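Local coordinates for protein Udp-n-acetylglucosamine pyrophosphorylase (Trypanosoma brucei, PDB 4BQH) that probably catalyses the reaction of UTP with N-acetyl-alpha-D-glucosamine 1-phosphate to give UDP-N-acetylglucosamine and diphosphate, at residues N100-G105 and A289-I294; Q113-I118 and L271-V276; E301-V306 and S363-S368; V306-K311 and F423-V428. All coordinates share one frame; numbering follows the deposited sequence. Where two conformers were deposited one is given.

Contact 1: N100-G105 and A289-I294; sequences NLEAVG and ADPVFI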
loop_
_atom_site.group_PDB
_atom_site.type_symbol
_atom_site.label_atom_id
_atom_site.label_comp_id
_atom_site.label_asym_id
_atom_site.label_seq_id
_atom_site.Cartn_x
_atom_site.Cartn_y
_atom_site.Cartn_z
ATOM N N ASN A 100 -20.401 6.372 -13.098
ATOM C CA ASN A 100 -20.869 5.019 -13.345
ATOM C C ASN A 100 -19.908 3.952 -12.780
ATOM O O ASN A 100 -20.359 2.935 -12.242
ATOM C CB ASN A 100 -21.120 4.801 -14.822
ATOM C CG ASN A 100 -22.353 5.540 -15.319
ATOM O OD1 ASN A 100 -22.473 5.829 -16.512
ATOM N ND2 ASN A 100 -23.273 5.836 -14.411
ATOM N N LEU A 101 -18.608 4.200 -12.896
ATOM C CA LEU A 101 -17.609 3.279 -12.337
ATOM C C LEU A 101 -17.712 3.266 -10.810
ATOM O O LEU A 101 -17.573 2.225 -10.171
ATOM C CB LEU A 101 -16.192 3.693 -12.773
ATOM C CG LEU A 101 -15.850 3.426 -14.252
ATOM C CD1 LEU A 101 -14.502 4.055 -14.583
ATOM C CD2 LEU A 101 -15.804 1.934 -14.590
ATOM N N GLU A 102 -17.919 4.447 -10.240
ATOM C CA GLU A 102 -18.055 4.588 -8.797
ATOM C C GLU A 102 -19.215 3.733 -8.250
ATOM O O GLU A 102 -19.074 3.056 -7.228
ATOM C CB GLU A 102 -18.233 6.069 -8.436
ATOM C CG GLU A 102 -18.505 6.302 -6.963
ATOM C CD GLU A 102 -18.775 7.763 -6.649
ATOM O OE1 GLU A 102 -19.888 8.258 -6.955
ATOM O OE2 GLU A 102 -17.879 8.415 -6.103
ATOM N N ALA A 103 -20.357 3.770 -8.939
ATOM C CA ALA A 103 -21.514 2.946 -8.547
ATOM C C ALA A 103 -21.189 1.440 -8.576
ATOM O O ALA A 103 -21.577 0.682 -7.655
ATOM C CB ALA A 103 -22.696 3.243 -9.445
ATOM N N VAL A 104 -20.455 1.008 -9.604
ATOM C CA VAL A 104 -20.012 -0.391 -9.698
ATOM C C VAL A 104 -19.124 -0.759 -8.498
ATOM O O VAL A 104 -19.264 -1.826 -7.908
ATOM C CB VAL A 104 -19.263 -0.675 -11.023
ATOM C CG1 VAL A 104 -18.688 -2.091 -11.050
ATOM C CG2 VAL A 104 -20.204 -0.480 -12.209
ATOM N N GLY A 105 -18.190 0.131 -8.184
ATOM C CA GLY A 105 -17.302 -0.087 -7.040
ATOM C C GLY A 105 -18.068 -0.190 -5.732
ATOM O O GLY A 105 -17.773 -1.048 -4.897
ATOM N N ALA A 289 -10.192 1.899 -0.284
ATOM C CA ALA A 289 -11.405 1.298 -0.869
ATOM C C ALA A 289 -12.030 2.221 -1.923
ATOM O O ALA A 289 -13.211 2.546 -1.879
ATOM C CB ALA A 289 -12.406 0.896 0.220
ATOM N N ASP A 290 -11.206 2.675 -2.864
ATOM C CA ASP A 290 -11.630 3.637 -3.879
ATOM C C ASP A 290 -12.616 2.959 -4.833
ATOM O O ASP A 290 -12.209 2.073 -5.577
ATOM C CB ASP A 290 -10.377 4.075 -4.663
ATOM C CG ASP A 290 -10.673 5.004 -5.807
ATOM O OD1 ASP A 290 -11.835 5.320 -6.100
ATOM O OD2 ASP A 290 -9.682 5.457 -6.438
ATOM N N PRO A 291 -13.906 3.371 -4.814
ATOM C CA PRO A 291 -14.901 2.708 -5.658
ATOM C C PRO A 291 -14.686 2.941 -7.163
ATOM O O PRO A 291 -15.109 2.108 -7.965
ATOM C CB PRO A 291 -16.229 3.331 -5.187
ATOM C CG PRO A 291 -15.827 4.732 -4.756
ATOM C CD PRO A 291 -14.503 4.495 -4.054
ATOM N N VAL A 292 -14.025 4.026 -7.557
ATOM C CA VAL A 292 -13.721 4.222 -9.005
ATOM C C VAL A 292 -12.639 3.226 -9.463
ATOM O O VAL A 292 -12.744 2.633 -10.540
ATOM C CB VAL A 292 -13.304 5.671 -9.309
ATOM C CG1 VAL A 292 -12.884 5.864 -10.770
ATOM C CG2 VAL A 292 -14.446 6.619 -8.935
ATOM N N PHE A 293 -11.613 3.053 -8.638
ATOM C CA PHE A 293 -10.514 2.098 -8.882
ATOM C C PHE A 293 -11.112 0.686 -8.995
ATOM O O PHE A 293 -10.832 -0.048 -9.936
ATOM C CB PHE A 293 -9.611 2.195 -7.641
ATOM C CG PHE A 293 -8.215 1.629 -7.780
ATOM C CD1 PHE A 293 -7.595 1.425 -9.005
ATOM C CD2 PHE A 293 -7.487 1.396 -6.623
ATOM C CE1 PHE A 293 -6.267 0.961 -9.064
ATOM C CE2 PHE A 293 -6.162 0.935 -6.671
ATOM C CZ PHE A 293 -5.565 0.720 -7.900
ATOM N N ILE A 294 -11.971 0.335 -8.043
ATOM C CA ILE A 294 -12.655 -0.972 -8.029
ATOM C C ILE A 294 -13.582 -1.165 -9.236
ATOM O O ILE A 294 -13.560 -2.223 -9.877
ATOM C CB ILE A 294 -13.415 -1.165 -6.704
ATOM C CG1 ILE A 294 -12.410 -1.205 -5.528
ATOM C CG2 ILE A 294 -14.291 -2.431 -6.732
ATOM C CD1 ILE A 294 -13.095 -0.922 -4.180
#
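G105 and P291 meet where two helices touch backbone to backbone. The CA of G105 lies 3.2 Å from P291 O, in a CA-H...O contact with an angle of 150° at the hydrogen. G105 has no side chain, and a CB here would run into that oxygen. The branch methyl CG2 of I294 also packs on G105, 3.8 Å from its CA. One turn back, E102 lies alongside the ring of P291. The two side chains point the same way. With CG anti to the backbone N (chi1 175°), E102 runs beside the proline ring, its CG 3.8 Å from P291 CG. E102 CB touches V292 CG2 at 3.9 Å. No hydrogen bond joins the two segments, so the contact rests on apolar and backbone packing.

D290 sets the start of the second helix as its N-cap. Its OD1 accepts from V292 N at 2.9 Å, met from above the carboxylate plane, and more weakly from F293 N. Its OD2 makes a salt bridge with K307. Helix 95-110 lies against the first turn of helix 291-300. On the sheet side of that turn, F293 packs on strands 359-363 and 423-427.

Contact 2: Q113-I118 and L271-V276; sequences QIAFLI and LGIAYV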
loop_
_atom_site.group_PDB
_atom_site.type_symbol
_atom_site.label_atom_id
_atom_site.label_comp_id
_atom_site.label_asym_id
_atom_site.label_seq_id
_atom_site.Cartn_x
_atom_site.Cartn_y
_atom_site.Cartn_z
ATOM N N GLN A 113 -16.921 -7.993 -1.252
ATOM C CA GLN A 113 -15.919 -8.533 -2.174
ATOM C C GLN A 113 -14.556 -7.857 -2.099
ATOM O O GLN A 113 -13.616 -8.304 -2.778
ATOM C CB GLN A 113 -16.419 -8.414 -3.606
ATOM C CG GLN A 113 -17.575 -9.359 -3.905
ATOM C CD GLN A 113 -18.065 -9.136 -5.311
ATOM O OE1 GLN A 113 -18.215 -8.002 -5.739
ATOM N NE2 GLN A 113 -18.277 -10.212 -6.048
ATOM N N ILE A 114 -14.421 -6.829 -1.267
ATOM C CA ILE A 114 -13.174 -6.020 -1.273
ATOM C C ILE A 114 -12.353 -6.187 0.007
ATOM O O ILE A 114 -12.893 -6.106 1.114
ATOM C CB ILE A 114 -13.489 -4.506 -1.486
ATOM C CG1 ILE A 114 -14.351 -4.303 -2.744
ATOM C CG2 ILE A 114 -12.210 -3.638 -1.458
ATOM C CD1 ILE A 114 -13.761 -4.934 -4.001
ATOM N N ALA A 115 -11.055 -6.407 -0.152
ATOM C CA ALA A 115 -10.120 -6.342 0.968
ATOM C C ALA A 115 -9.148 -5.204 0.704
ATOM O O ALA A 115 -8.831 -4.905 -0.462
ATOM C CB ALA A 115 -9.360 -7.648 1.128
ATOM N N PHE A 116 -8.672 -4.570 1.774
ATOM C CA PHE A 116 -7.615 -3.559 1.668
ATOM C C PHE A 116 -6.426 -4.072 2.467
ATOM O O PHE A 116 -6.558 -4.347 3.651
ATOM C CB PHE A 116 -8.039 -2.172 2.200
ATOM C CG PHE A 116 -7.027 -1.111 1.892
ATOM C CD1 PHE A 116 -5.863 -1.000 2.650
ATOM C CD2 PHE A 116 -7.201 -0.275 0.797
ATOM C CE1 PHE A 116 -4.895 -0.054 2.322
ATOM C CE2 PHE A 116 -6.232 0.672 0.467
ATOM C CZ PHE A 116 -5.078 0.764 1.216
ATOM N N LEU A 117 -5.272 -4.185 1.817
ATOM C CA LEU A 117 -4.071 -4.721 2.452
ATOM C C LEU A 117 -3.160 -3.527 2.756
ATOM O O LEU A 117 -2.681 -2.841 1.833
ATOM C CB LEU A 117 -3.398 -5.721 1.508
ATOM C CG LEU A 117 -2.226 -6.576 2.007
ATOM C CD1 LEU A 117 -1.885 -7.639 0.965
ATOM C CD2 LEU A 117 -1.004 -5.716 2.342
ATOM N N ILE A 118 -2.958 -3.238 4.041
ATOM C CA ILE A 118 -2.054 -2.134 4.416
ATOM C C ILE A 118 -0.639 -2.676 4.627
ATOM O O ILE A 118 -0.431 -3.590 5.450
ATOM C CB ILE A 118 -2.434 -1.497 5.776
ATOM C CG1 ILE A 118 -3.859 -0.980 5.790
ATOM C CG2 ILE A 118 -1.435 -0.372 6.088
ATOM C CD1 ILE A 118 -4.271 -0.381 7.143
ATOM N N LEU A 271 -14.278 -16.172 2.240
ATOM C CA LEU A 271 -15.078 -14.977 2.532
ATOM C C LEU A 271 -15.666 -14.293 1.303
ATOM O O LEU A 271 -16.428 -13.354 1.444
ATOM C CB LEU A 271 -14.272 -13.948 3.334
ATOM C CG LEU A 271 -13.952 -14.299 4.790
ATOM C CD1 LEU A 271 -12.882 -13.359 5.338
ATOM C CD2 LEU A 271 -15.217 -14.241 5.646
ATOM N N GLY A 272 -15.330 -14.756 0.110
ATOM C CA GLY A 272 -15.895 -14.191 -1.130
ATOM C C GLY A 272 -15.194 -12.935 -1.629
ATOM O O GLY A 272 -15.739 -12.196 -2.459
ATOM N N ILE A 273 -13.972 -12.706 -1.150
ATOM C CA ILE A 273 -13.165 -11.572 -1.632
ATOM C C ILE A 273 -12.803 -11.775 -3.110
ATOM O O ILE A 273 -12.325 -12.846 -3.503
ATOM C CB ILE A 273 -11.872 -11.401 -0.804
ATOM C CG1 ILE A 273 -12.201 -11.035 0.643
ATOM C CG2 ILE A 273 -10.903 -10.390 -1.457
ATOM C CD1 ILE A 273 -12.904 -9.698 0.797
ATOM N N ALA A 274 -13.041 -10.741 -3.911
ATOM C CA ALA A 274 -12.725 -10.763 -5.331
ATOM C C ALA A 274 -11.511 -9.908 -5.660
ATOM O O ALA A 274 -10.782 -10.224 -6.612
ATOM C CB ALA A 274 -13.917 -10.279 -6.155
ATOM N N TYR A 275 -11.319 -8.805 -4.934
ATOM C CA TYR A 275 -10.181 -7.896 -5.191
ATOM C C TYR A 275 -9.520 -7.473 -3.905
ATOM O O TYR A 275 -10.192 -7.283 -2.894
ATOM C CB TYR A 275 -10.606 -6.625 -5.929
ATOM C CG TYR A 275 -11.233 -6.934 -7.263
ATOM C CD1 TYR A 275 -10.449 -7.093 -8.405
ATOM C CD2 TYR A 275 -12.611 -7.116 -7.351
ATOM C CE1 TYR A 275 -11.057 -7.399 -9.644
ATOM C CE2 TYR A 275 -13.221 -7.438 -8.545
ATOM C CZ TYR A 275 -12.455 -7.566 -9.687
ATOM O OH TYR A 275 -13.117 -7.886 -10.869
ATOM N N VAL A 276 -8.208 -7.269 -3.976
ATOM C CA VAL A 276 -7.400 -6.794 -2.862
ATOM C C VAL A 276 -6.745 -5.490 -3.319
ATOM O O VAL A 276 -5.982 -5.491 -4.300
ATOM C CB VAL A 276 -6.298 -7.822 -2.499
ATOM C CG1 VAL A 276 -5.482 -7.333 -1.295
ATOM C CG2 VAL A 276 -6.890 -9.191 -2.163
HETATM O O HOH W 1 -16.795 -12.972 -4.942
#
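I114 lays its CD1 beside Y275, 4.1 Å from Y275 CB, and the two side chains cross obliquely. On the other side of the sheet, A115 CB touches the CG2 of I273 at 4.1 Å. V276 CG1, anti to the backbone N (chi1 -178°), is the branch that reaches L117 CB at 3.8 Å.

The backbones form a parallel pair, I114 with Y275 and A115 with V276. A115 N donates to Y275 O at 3.0 Å. Before the pair begins, Q113 O accepts two N-H groups. A274 N lies 2.7 Å from Q113 O and meets the carbonyl at 135°. Y275 N lies 3.2 Å from Q113 O, nearly in line with the C=O. Parallel strands 114-119 and 275-280 belong to the central sheet of the GT-A-like nucleotidyltransferase domain, and strand 175-180 pairs with the other edge of 114-119.

The turn into strand 275-280 starts at G272. This residue has positive phi and ends helix 264-270 in a Schellman motif. Q113 packs its CG on G272 O at 3.7 Å. A water takes a weak bond from Q113 NE2 and donates to the same G272 O. I273 folds its CD1 against the peptide of I114, 3.6 Å from I114 O. Helix 291-300 covers the face bearing I114 and Y275, with I294 on I114 and I298 on Y275.

Contact 3: E301-V306 and S363-S368; sequences EAHVVV and SLHFMS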
loop_
_atom_site.group_PDB
_atom_site.type_symbol
_atom_site.label_atom_id
_atom_site.label_comp_id
_atom_site.label_asym_id
_atom_site.label_seq_id
_atom_site.Cartn_x
_atom_site.Cartn_y
_atom_site.Cartn_z
ATOM N N GLU A 301 -12.465 -6.020 -16.645
ATOM C CA GLU A 301 -12.131 -7.422 -16.376
ATOM C C GLU A 301 -10.610 -7.551 -16.139
ATOM O O GLU A 301 -9.973 -8.494 -16.604
ATOM C CB GLU A 301 -12.627 -8.352 -17.507
ATOM C CG GLU A 301 -14.135 -8.283 -17.725
ATOM C CD GLU A 301 -14.559 -8.963 -19.011
ATOM O OE1 GLU A 301 -14.701 -10.201 -19.004
ATOM O OE2 GLU A 301 -14.743 -8.255 -20.022
ATOM N N ALA A 302 -10.053 -6.600 -15.384
ATOM C CA ALA A 302 -8.622 -6.571 -15.088
ATOM C C ALA A 302 -8.298 -7.482 -13.904
ATOM O O ALA A 302 -9.118 -7.629 -12.967
ATOM C CB ALA A 302 -8.189 -5.147 -14.793
ATOM N N HIS A 303 -7.134 -8.117 -13.968
ATOM C CA HIS A 303 -6.570 -8.846 -12.823
ATOM C C HIS A 303 -5.599 -7.980 -12.034
ATOM O O HIS A 303 -5.370 -8.202 -10.847
ATOM C CB HIS A 303 -5.902 -10.126 -13.300
ATOM C CG HIS A 303 -6.891 -11.208 -13.665
ATOM N ND1 HIS A 303 -7.601 -11.892 -12.729
ATOM C CD2 HIS A 303 -7.282 -11.709 -14.913
ATOM C CE1 HIS A 303 -8.422 -12.781 -13.350
ATOM N NE2 HIS A 303 -8.211 -12.681 -14.692
ATOM N N VAL A 304 -5.019 -6.981 -12.697
ATOM C CA VAL A 304 -4.180 -5.966 -12.017
ATOM C C VAL A 304 -4.543 -4.588 -12.554
ATOM O O VAL A 304 -4.547 -4.396 -13.778
ATOM C CB VAL A 304 -2.671 -6.198 -12.262
ATOM C CG1 VAL A 304 -1.855 -5.002 -11.721
ATOM C CG2 VAL A 304 -2.222 -7.493 -11.596
ATOM N N VAL A 305 -4.821 -3.636 -11.657
ATOM C CA VAL A 305 -4.880 -2.225 -12.032
ATOM C C VAL A 305 -3.865 -1.496 -11.170
ATOM O O VAL A 305 -3.815 -1.726 -9.955
ATOM C CB VAL A 305 -6.273 -1.595 -11.795
ATOM C CG1 VAL A 305 -6.298 -0.190 -12.359
ATOM C CG2 VAL A 305 -7.361 -2.423 -12.482
ATOM N N VAL A 306 -3.029 -0.665 -11.805
ATOM C CA VAL A 306 -2.094 0.169 -11.051
ATOM C C VAL A 306 -2.508 1.628 -11.138
ATOM O O VAL A 306 -2.989 2.122 -12.202
ATOM C CB VAL A 306 -0.627 0.013 -11.523
ATOM C CG1 VAL A 306 -0.196 -1.456 -11.377
ATOM C CG2 VAL A 306 -0.467 0.477 -12.969
ATOM N N SER A 363 -6.866 -8.855 -8.514
ATOM C CA SER A 363 -7.849 -9.912 -8.279
ATOM C C SER A 363 -7.285 -10.939 -7.289
ATOM O O SER A 363 -6.065 -11.137 -7.173
ATOM C CB SER A 363 -8.216 -10.630 -9.588
ATOM O OG SER A 363 -7.116 -11.385 -10.075
ATOM N N LEU A 364 -8.171 -11.635 -6.607
ATOM C CA LEU A 364 -7.709 -12.708 -5.739
ATOM C C LEU A 364 -7.066 -13.833 -6.560
ATOM O O LEU A 364 -6.083 -14.430 -6.130
ATOM C CB LEU A 364 -8.847 -13.242 -4.854
ATOM C CG LEU A 364 -8.302 -13.988 -3.621
ATOM C CD1 LEU A 364 -7.644 -13.043 -2.620
ATOM C CD2 LEU A 364 -9.414 -14.751 -2.915
ATOM N N HIS A 365 -7.585 -14.089 -7.756
ATOM C CA HIS A 365 -6.939 -15.028 -8.679
ATOM C C HIS A 365 -5.509 -14.631 -8.962
ATOM O O HIS A 365 -4.610 -15.492 -8.914
ATOM C CB HIS A 365 -7.697 -15.123 -10.007
ATOM C CG HIS A 365 -7.234 -16.267 -10.898
ATOM N ND1 HIS A 365 -7.808 -16.534 -12.084
ATOM C CD2 HIS A 365 -6.258 -17.245 -10.711
ATOM C CE1 HIS A 365 -7.202 -17.601 -12.652
ATOM N NE2 HIS A 365 -6.253 -18.028 -11.824
ATOM N N PHE A 366 -5.278 -13.343 -9.262
ATOM C CA PHE A 366 -3.889 -12.893 -9.470
ATOM C C PHE A 366 -3.036 -13.100 -8.219
ATOM O O PHE A 366 -1.886 -13.541 -8.326
ATOM C CB PHE A 366 -3.790 -11.427 -9.944
ATOM C CG PHE A 366 -2.366 -10.962 -10.105
ATOM C CD1 PHE A 366 -1.625 -11.354 -11.209
ATOM C CD2 PHE A 366 -1.733 -10.212 -9.109
ATOM C CE1 PHE A 366 -0.286 -10.980 -11.330
ATOM C CE2 PHE A 366 -0.402 -9.811 -9.263
ATOM C CZ PHE A 366 0.310 -10.193 -10.377
ATOM N N MET A 367 -3.568 -12.744 -7.046
ATOM C CA MET A 367 -2.769 -12.922 -5.825
ATOM C C MET A 367 -2.336 -14.380 -5.668
ATOM O O MET A 367 -1.201 -14.667 -5.269
ATOM C CB MET A 367 -3.526 -12.428 -4.600
ATOM C CG MET A 367 -3.879 -10.938 -4.658
ATOM S SD MET A 367 -2.493 -9.825 -4.934
ATOM C CE MET A 367 -1.620 -9.981 -3.364
ATOM N N SER A 368 -3.264 -15.295 -5.942
ATOM C CA SER A 368 -2.988 -16.736 -5.905
ATOM C C SER A 368 -1.943 -17.174 -6.929
ATOM O O SER A 368 -1.000 -17.897 -6.613
ATOM C CB SER A 368 -4.283 -17.513 -6.164
ATOM O OG SER A 368 -5.233 -17.252 -5.149
#
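H303 and S363 are joined by two hydrogen bonds. S363 N donates to H303 O at 2.8 Å. The side chains form the second bond, between H303 ND1 and S363 OG at 2.7 Å. The hydroxyl sits at the edge of the imidazole, in its plane, and either atom could be the donor.

S363 OG has a further partner. It accepts from F366 N at 2.8 Å and so caps helix 364-374 at its N-terminus. With OG between the backbone N and the carbonyl carbon (chi1 68°), the hydroxyl can face F366 N while staying at the edge of the H303 ring. The other ring nitrogen, H303 NE2, is bonded to D414 OD1. Both nitrogens of H303 are satisfied, which fixes the plane of the ring. The carboxylate of D414 could polarise the imidazole.

Here strand 359-363 of the central sheet passes directly into helix 364-374. H303 lies just ahead of strand 304-309, which runs antiparallel to 359-363. Helix 364-374 therefore starts beside the residue that leads into strand 304-309.

An apolar contact lies beside the polar pair. V304 CG2 sits over the centre of the F366 ring, 3.6 Å from the centroid and 6° off the normal, in a CH-pi contact. The rings of H303 and H365 approach each other obliquely, with H303 CE1 4.0 Å from H365 ND1.

Contact 4: V306-K311 and F423-V428; sequences VKTCPK and FRIMQV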
loop_
_atom_site.group_PDB
_atom_site.type_symbol
_atom_site.label_atom_id
_atom_site.label_comp_id
_atom_site.label_asym_id
_atom_site.label_seq_id
_atom_site.Cartn_x
_atom_site.Cartn_y
_atom_site.Cartn_z
ATOM N N VAL A 306 -3.029 -0.665 -11.805
ATOM C CA VAL A 306 -2.094 0.169 -11.051
ATOM C C VAL A 306 -2.508 1.628 -11.138
ATOM O O VAL A 306 -2.989 2.122 -12.202
ATOM C CB VAL A 306 -0.627 0.013 -11.523
ATOM C CG1 VAL A 306 -0.196 -1.456 -11.377
ATOM C CG2 VAL A 306 -0.467 0.477 -12.969
ATOM N N LYS A 307 -2.340 2.329 -10.019
ATOM C CA LYS A 307 -2.460 3.784 -10.076
ATOM C C LYS A 307 -1.104 4.413 -10.322
ATOM O O LYS A 307 -0.101 4.002 -9.741
ATOM C CB LYS A 307 -3.015 4.351 -8.769
ATOM C CG LYS A 307 -4.526 4.305 -8.718
ATOM C CD LYS A 307 -4.976 4.993 -7.429
ATOM C CE LYS A 307 -6.490 5.023 -7.360
ATOM N NZ LYS A 307 -6.949 5.431 -5.993
ATOM N N THR A 308 -1.089 5.435 -11.159
ATOM C CA THR A 308 0.158 6.111 -11.543
ATOM C C THR A 308 -0.117 7.601 -11.583
ATOM O O THR A 308 -1.277 8.009 -11.650
ATOM C CB THR A 308 0.629 5.658 -12.934
ATOM O OG1 THR A 308 -0.415 5.883 -13.896
ATOM C CG2 THR A 308 0.949 4.155 -12.905
ATOM N N CYS A 309 0.942 8.404 -11.546
ATOM C CA CYS A 309 0.819 9.863 -11.635
ATOM C C CYS A 309 1.806 10.390 -12.690
ATOM O O CYS A 309 2.871 9.800 -12.875
ATOM C CB CYS A 309 1.181 10.490 -10.272
ATOM S SG CYS A 309 -0.024 10.062 -8.992
ATOM N N PRO A 310 1.486 11.520 -13.347
ATOM C CA PRO A 310 2.510 12.159 -14.176
ATOM C C PRO A 310 3.775 12.474 -13.343
ATOM O O PRO A 310 3.673 12.786 -12.148
ATOM C CB PRO A 310 1.852 13.475 -14.635
ATOM C CG PRO A 310 0.395 13.354 -14.311
ATOM C CD PRO A 310 0.242 12.313 -13.251
ATOM N N LYS A 311 4.951 12.404 -13.950
ATOM C CA LYS A 311 6.179 12.801 -13.250
ATOM C C LYS A 311 6.169 14.301 -12.960
ATOM O O LYS A 311 5.615 15.072 -13.734
ATOM C CB LYS A 311 7.443 12.444 -14.048
ATOM C CG LYS A 311 7.564 10.946 -14.336
ATOM C CD LYS A 311 8.976 10.417 -14.148
ATOM C CE LYS A 311 10.052 11.288 -14.766
ATOM N NZ LYS A 311 11.436 10.774 -14.591
ATOM N N PHE A 423 -4.184 -6.289 -17.660
ATOM C CA PHE A 423 -3.452 -5.231 -16.929
ATOM C C PHE A 423 -3.941 -3.837 -17.338
ATOM O O PHE A 423 -4.032 -3.525 -18.530
ATOM C CB PHE A 423 -1.940 -5.363 -17.205
ATOM C CG PHE A 423 -1.103 -4.321 -16.488
ATOM C CD1 PHE A 423 -0.611 -4.580 -15.207
ATOM C CD2 PHE A 423 -0.810 -3.110 -17.081
ATOM C CE1 PHE A 423 0.163 -3.649 -14.548
ATOM C CE2 PHE A 423 -0.019 -2.157 -16.429
ATOM C CZ PHE A 423 0.461 -2.435 -15.154
ATOM N N ARG A 424 -4.290 -3.006 -16.357
ATOM C CA ARG A 424 -4.727 -1.641 -16.658
ATOM C C ARG A 424 -3.998 -0.612 -15.797
ATOM O O ARG A 424 -3.584 -0.889 -14.661
ATOM C CB ARG A 424 -6.233 -1.495 -16.442
ATOM C CG ARG A 424 -7.121 -2.385 -17.331
ATOM C CD ARG A 424 -7.094 -1.833 -18.747
ATOM N NE ARG A 424 -7.932 -2.619 -19.671
ATOM C CZ ARG A 424 -7.507 -3.630 -20.419
ATOM N NH1 ARG A 424 -6.237 -4.049 -20.359
ATOM N NH2 ARG A 424 -8.376 -4.248 -21.228
ATOM N N ILE A 425 -3.850 0.576 -16.366
ATOM C CA ILE A 425 -3.280 1.736 -15.672
ATOM C C ILE A 425 -4.395 2.746 -15.448
ATOM O O ILE A 425 -5.200 3.013 -16.370
ATOM C CB ILE A 425 -2.216 2.405 -16.555
ATOM C CG1 ILE A 425 -0.958 1.515 -16.597
ATOM C CG2 ILE A 425 -1.892 3.820 -16.030
ATOM C CD1 ILE A 425 0.051 1.893 -17.675
ATOM N N MET A 426 -4.437 3.324 -14.245
ATOM C CA MET A 426 -5.324 4.456 -13.957
ATOM C C MET A 426 -4.425 5.629 -13.530
ATOM O O MET A 426 -3.801 5.578 -12.484
ATOM C CB MET A 426 -6.352 4.097 -12.873
ATOM C CG MET A 426 -7.396 5.191 -12.635
ATOM S SD MET A 426 -8.744 4.560 -11.593
ATOM C CE MET A 426 -8.005 4.602 -10.030
ATOM N N GLN A 427 -4.324 6.635 -14.391
ATOM C CA GLN A 427 -3.470 7.797 -14.127
ATOM C C GLN A 427 -4.300 8.783 -13.298
ATOM O O GLN A 427 -5.337 9.231 -13.752
ATOM C CB GLN A 427 -2.998 8.430 -15.439
ATOM C CG GLN A 427 -2.074 9.650 -15.264
ATOM C CD GLN A 427 -0.592 9.321 -15.427
ATOM O OE1 GLN A 427 -0.066 8.402 -14.788
ATOM N NE2 GLN A 427 0.090 10.086 -16.283
ATOM N N VAL A 428 -3.825 9.097 -12.096
ATOM C CA VAL A 428 -4.579 9.898 -11.128
ATOM C C VAL A 428 -3.823 11.188 -10.779
ATOM O O VAL A 428 -2.652 11.345 -11.104
ATOM C CB VAL A 428 -4.926 9.110 -9.828
ATOM C CG1 VAL A 428 -5.797 7.901 -10.136
ATOM C CG2 VAL A 428 -3.662 8.687 -9.059
#
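V306, K307 and T308 pair with I425, M426 and Q427 in a parallel ladder of the central sheet. Backbone bonds alternate across it, from V306 N to R424 O and on to V428 N with T308 O at 2.8 Å. Side chains alternate between the two faces.

On the face of K307 and M426, the two side chains lie side by side and point the same way. V428 crosses K307 at about a right angle, with its CG1 4.1 Å from K307 CD. Besides D290, E433 is a second carboxylate partner of the K307 ammonium, which would offset the buried positive charge.

On the other face, the ring of F423 leans at a slant against V306, CZ 3.8 Å from V306 CG2. The ring of F423 also stacks with W328. V306 CG2 touches I425 CG1 at 3.8 Å. T308 stands at about a right angle to both I425 and Q427. Q427 is bent at chi2 (99°), which carries CD back toward the neighbouring strand. NE2 of the same amide lies 3.8 Å from P310 CD and bonds to N353 O. The hydroxyl of T308, between its backbone N and carbonyl carbon (chi1 56°), donates from OG1 to Q427 OE1 at 2.7 Å.

Overall arrangement
From the N terminus, helix 95-110 leads into strand 114-119. That strand pairs with 275-280 in contact 2, and this loop closes within the longer one closed by contact 1, where helix 291-300 meets helix 95-110. The two touch through I294 and I114. Both close before strand 304-309 begins. Contacts 3 and 4 share V306 on that strand. Contact 3 closes at 363-368, where helix 364-374 begins, and contact 4 at strand 423-427, so their loops cross. Contact 3 meets contact 2 where A274 O probably bonds to L364 N. Contact 1 reaches contact 4 through D290 and K307. Together they tie strands 114-119 and 275-280, the 304-309/423-427 pair and helices 95-110, 291-300 and 364-374 into one sheet-and-helix unit.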